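Side-chain contacts in putative isomerase YbhH (Escherichia coli, PDB 6OTV), which probably acts as an isomerase of the PrpF family, though its substrate is not established: residues T171-F175 and P176-Q180; G281-A284 and I285-C289. All coordinates share one frame; numbering follows the deposited sequence.

Contact 1 (T171-F175 and P176-Q180); sequences TGKVF and PTDNQ. With EDO (1,2-ethanediol), chain M.
Gln180 lays its aliphatic part over one face of the Phe175 ring: CG stands 4.0 Å from the ring centroid, 17° off the normal and displaced toward the rim, a CH-pi contact. The glutamine chain bends at its second torsion (chi2 69°), which carries the amide back across the ring, NE2 lying 3.7 Å from Phe175 CD2 with the two planes 54° apart. A long, flexible residue suits this place, offering methylene to the ring while keeping an amide at its end. Val174 CG1 lies against the opposite face, so the phenyl is held between a branched aliphatic group and a polar chain.

On the outer side of the loop, the extended Lys173 reaches Asp178, NZ meeting the syn lone pair of OD2 at 3.1 Å in a salt bridge between two exposed residues. Thr171 packs on the proline ring, its CG2 3.5 Å from Pro176 CB.

What brings these groups together is a type I turn from Phe175 to Asp178, closed by Asp178 N donating to Phe175 O (2.9 Å). Pro176, with its fixed phi, suits the second position of such a turn. An ethanediol, probably from the crystallisation liquor, binds the backbone at the entry to the turn: Val174 N donates to O2 and Phe175 N to O1.

The loop joins strand 158-163 to strand 182-184. Val174 and Pro176 settle on strand 187-193, Pro176 and Thr177 also touch Met238 beyond helix 221-237, and Asp182 accepts from the side chains of Thr177 and Asn179.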
loop_
_atom_site.group_PDB
_atom_site.type_symbol
_atom_site.label_atom_id
_atom_site.label_comp_id
_atom_site.label_asym_id
_atom_site.label_seq_id
_atom_site.Cartn_x
_atom_site.Cartn_y
_atom_site.Cartn_z
ATOM N N THR A 171 16.840 -5.209 -4.510
ATOM C CA THR A 171 16.980 -6.384 -5.358
ATOM C C THR A 171 15.650 -6.901 -5.882
ATOM O O THR A 171 15.523 -7.194 -7.075
ATOM C CB THR A 171 17.690 -7.509 -4.590
ATOM O OG1 THR A 171 19.063 -7.159 -4.379
ATOM C CG2 THR A 171 17.607 -8.817 -5.365
ATOM N N GLY A 172 14.647 -7.017 -5.017
ATOM C CA GLY A 172 13.420 -7.710 -5.341
ATOM C C GLY A 172 13.315 -9.089 -4.729
ATOM O O GLY A 172 12.268 -9.734 -4.866
ATOM N N LYS A 173 14.372 -9.560 -4.070
ATOM C CA LYS A 173 14.359 -10.819 -3.344
ATOM C C LYS A 173 14.893 -10.589 -1.938
ATOM O O LYS A 173 15.752 -9.732 -1.716
ATOM C CB LYS A 173 15.202 -11.894 -4.049
ATOM C CG LYS A 173 14.669 -12.327 -5.407
ATOM C CD LYS A 173 15.472 -13.497 -5.963
ATOM C CE LYS A 173 14.917 -13.973 -7.298
ATOM N NZ LYS A 173 15.637 -15.177 -7.805
ATOM N N VAL A 174 14.365 -11.359 -0.985
ATOM C CA VAL A 174 14.879 -11.294 0.379
ATOM C C VAL A 174 16.313 -11.801 0.426
ATOM O O VAL A 174 17.181 -11.195 1.065
ATOM C CB VAL A 174 13.966 -12.082 1.337
ATOM C CG1 VAL A 174 14.604 -12.186 2.713
ATOM C CG2 VAL A 174 12.597 -11.423 1.426
ATOM N N PHE A 175 16.589 -12.911 -0.259
ATOM C CA PHE A 175 17.936 -13.457 -0.388
ATOM C C PHE A 175 18.345 -13.372 -1.852
ATOM O O PHE A 175 18.052 -14.284 -2.640
ATOM C CB PHE A 175 17.992 -14.900 0.118
ATOM C CG PHE A 175 17.574 -15.045 1.553
ATOM C CD1 PHE A 175 18.465 -14.771 2.580
ATOM C CD2 PHE A 175 16.286 -15.441 1.877
ATOM C CE1 PHE A 175 18.080 -14.892 3.903
ATOM C CE2 PHE A 175 15.893 -15.567 3.201
ATOM C CZ PHE A 175 16.793 -15.291 4.215
ATOM N N PRO A 176 19.011 -12.291 -2.270
ATOM C CA PRO A 176 19.343 -12.136 -3.696
ATOM C C PRO A 176 20.232 -13.238 -4.243
ATOM O O PRO A 176 20.136 -13.562 -5.433
ATOM C CB PRO A 176 20.049 -10.774 -3.742
ATOM C CG PRO A 176 19.583 -10.057 -2.517
ATOM C CD PRO A 176 19.401 -11.115 -1.475
ATOM N N THR A 177 21.099 -13.821 -3.417
ATOM C CA THR A 177 21.951 -14.920 -3.855
ATOM C C THR A 177 21.223 -16.257 -3.888
ATOM O O THR A 177 21.848 -17.272 -4.212
ATOM C CB THR A 177 23.175 -15.040 -2.942
ATOM O OG1 THR A 177 22.765 -15.511 -1.652
ATOM C CG2 THR A 177 23.862 -13.693 -2.787
ATOM N N ASP A 178 19.932 -16.280 -3.552
ATOM C CA ASP A 178 19.128 -17.498 -3.467
ATOM C C ASP A 178 19.669 -18.481 -2.433
ATOM O O ASP A 178 19.347 -19.673 -2.475
ATOM C CB ASP A 178 18.998 -18.182 -4.834
ATOM C CG ASP A 178 18.395 -17.273 -5.886
ATOM O OD1 ASP A 178 19.150 -16.498 -6.508
ATOM O OD2 ASP A 178 17.164 -17.328 -6.084
ATOM N N ASN A 179 20.487 -17.997 -1.500
ATOM C CA ASN A 179 21.015 -18.805 -0.410
ATOM C C ASN A 179 20.867 -18.044 0.898
ATOM O O ASN A 179 21.163 -16.847 0.967
ATOM C CB ASN A 179 22.489 -19.162 -0.629
ATOM C CG ASN A 179 22.704 -20.050 -1.838
ATOM O OD1 ASN A 179 21.890 -20.924 -2.134
ATOM N ND2 ASN A 179 23.806 -19.829 -2.542
ATOM N N GLN A 180 20.406 -18.745 1.935
ATOM C CA GLN A 180 20.345 -18.137 3.258
ATOM C C GLN A 180 21.737 -17.894 3.825
ATOM O O GLN A 180 21.936 -16.947 4.594
ATOM C CB GLN A 180 19.529 -19.013 4.210
ATOM C CG GLN A 180 18.021 -18.922 4.020
ATOM C CD GLN A 180 17.553 -19.533 2.714
ATOM O OE1 GLN A 180 18.253 -20.346 2.108
ATOM N NE2 GLN A 180 16.363 -19.140 2.269
HETATM C C1 EDO M . 13.349 -15.302 -1.611
HETATM O O1 EDO M . 14.624 -14.651 -1.532
HETATM C C2 EDO M . 12.257 -14.367 -1.103
HETATM O O2 EDO M . 12.263 -13.155 -1.867
#

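Contact 2 (G281-A284 and I285-C289); sequences GAIA and ISSSC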
loop_
_atom_site.group_PDB
_atom_site.type_symbol
_atom_site.label_atom_id
_atom_site.label_comp_id
_atom_site.label_asym_id
_atom_site.label_seq_id
_atom_site.Cartn_x
_atom_site.Cartn_y
_atom_site.Cartn_z
ATOM N N GLY A 281 18.909 -0.890 8.821
ATOM C CA GLY A 281 19.784 -1.982 9.214
ATOM C C GLY A 281 19.181 -2.834 10.314
ATOM O O GLY A 281 19.326 -4.060 10.315
ATOM N N ALA A 282 18.485 -2.197 11.259
ATOM C CA ALA A 282 17.839 -2.947 12.330
ATOM C C ALA A 282 16.753 -3.864 11.781
ATOM O O ALA A 282 16.553 -4.973 12.289
ATOM C CB ALA A 282 17.268 -1.988 13.375
ATOM N N ILE A 283 16.046 -3.422 10.739
ATOM C CA ILE A 283 15.036 -4.273 10.114
ATOM C C ILE A 283 15.688 -5.521 9.533
ATOM O O ILE A 283 15.215 -6.647 9.736
ATOM C CB ILE A 283 14.262 -3.495 9.034
ATOM C CG1 ILE A 283 13.660 -2.208 9.606
ATOM C CG2 ILE A 283 13.185 -4.374 8.412
ATOM C CD1 ILE A 283 12.821 -2.414 10.838
ATOM N N ALA A 284 16.793 -5.336 8.806
ATOM C CA ALA A 284 17.448 -6.457 8.139
ATOM C C ALA A 284 17.998 -7.460 9.147
ATOM O O ALA A 284 17.806 -8.672 8.998
ATOM C CB ALA A 284 18.562 -5.940 7.227
ATOM N N ILE A 285 18.686 -6.969 10.180
ATOM C CA ILE A 285 19.308 -7.858 11.160
ATOM C C ILE A 285 18.247 -8.617 11.948
ATOM O O ILE A 285 18.354 -9.832 12.150
ATOM C CB ILE A 285 20.232 -7.058 12.092
ATOM C CG1 ILE A 285 21.346 -6.399 11.284
ATOM C CG2 ILE A 285 20.808 -7.963 13.169
ATOM C CD1 ILE A 285 21.928 -5.183 11.951
ATOM N N SER A 286 17.213 -7.912 12.415
ATOM C CA SER A 286 16.149 -8.582 13.156
ATOM C C SER A 286 15.449 -9.624 12.291
ATOM O O SER A 286 15.045 -10.682 12.786
ATOM C CB SER A 286 15.147 -7.553 13.683
ATOM O OG SER A 286 14.518 -6.863 12.616
ATOM N N SER A 287 15.307 -9.344 10.990
ATOM C CA SER A 287 14.687 -10.307 10.084
ATOM C C SER A 287 15.509 -11.585 9.985
ATOM O O SER A 287 14.956 -12.691 10.016
ATOM C CB SER A 287 14.504 -9.687 8.698
ATOM O OG SER A 287 13.613 -8.590 8.746
ATOM N N SER A 288 16.832 -11.454 9.861
ATOM C CA SER A 288 17.678 -12.640 9.802
ATOM C C SER A 288 17.586 -13.457 11.083
ATOM O O SER A 288 17.763 -14.679 11.049
ATOM C CB SER A 288 19.127 -12.245 9.531
ATOM O OG SER A 288 19.685 -11.561 10.639
ATOM N N CYS A 289 17.302 -12.809 12.216
ATOM C CA CYS A 289 17.102 -13.557 13.456
ATOM C C CYS A 289 15.858 -14.432 13.391
ATOM O O CYS A 289 15.829 -15.509 13.998
ATOM C CB CYS A 289 17.001 -12.604 14.647
ATOM S SG CYS A 289 18.526 -11.729 15.060
#
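Ile285 turns back along its helix onto the carbonyl of Gly281. Its CB lies 3.6 Å from Gly281 O; CG1, set beside the backbone N (chi1 -61°), comes to 3.2 Å from the same oxygen; and CD1 stays 3.3 Å from that oxygen. Ile285 N donates to it as well, in a nearly straight bond (168°). Beyond the helix, Ile285 packs on Ile263 and Val265 of strand 263-267, where a branched apolar chain fits well.

The serines that follow turn their hydroxyls onto the helix backbone. Ser287 OG donates to Ile283 O at 2.7 Å, while Ser287 N reaches that oxygen from the other face of the carbonyl plane; one acceptor thus serves two donors. Ser286 OG, placed between its own N and carbonyl carbon (chi1 62°), lies 2.8 Å from Ala282 O and 3.0 Å from Ile283 O, and its single proton could go to either. Ser288 OG donates to Ile285 O at 2.7 Å and also bonds to Thr296 OG1. Serine suits a buried helix here because it is small and its hydroxyl can be satisfied by the carbonyls of the previous turn.

Ala282 and Ala284 keep the helix slim where it meets Val319 and Val198 respectively. Serine hydroxyls returning to carbonyls three or four residues earlier are a common feature of alpha-helices. Helix 279-290 packs on strands 197-202, 263-267 and 315-322, consistent with the central helix of a diaminopimelate epimerase-like domain.

The centre of contact 1, in a partly exposed loop, lies about 21 Å from the centre of the chain, and that of contact 2, wholly buried in helix 279-290, about 12 Å. Their centres are 14 Å apart and their nearest atoms about 6 Å, so they do not touch, although Phe175 reaches Leu291 just beyond the helix. The loop joins opposite charges at its surface and covers an aromatic ring; the helix contains no charged group in 281-289 and satisfies its hydroxyls largely with its own carbonyls. They also face different strands: contact 1 rests on strand 187-193, contact 2 on strands 197-202, 263-267 and 315-322.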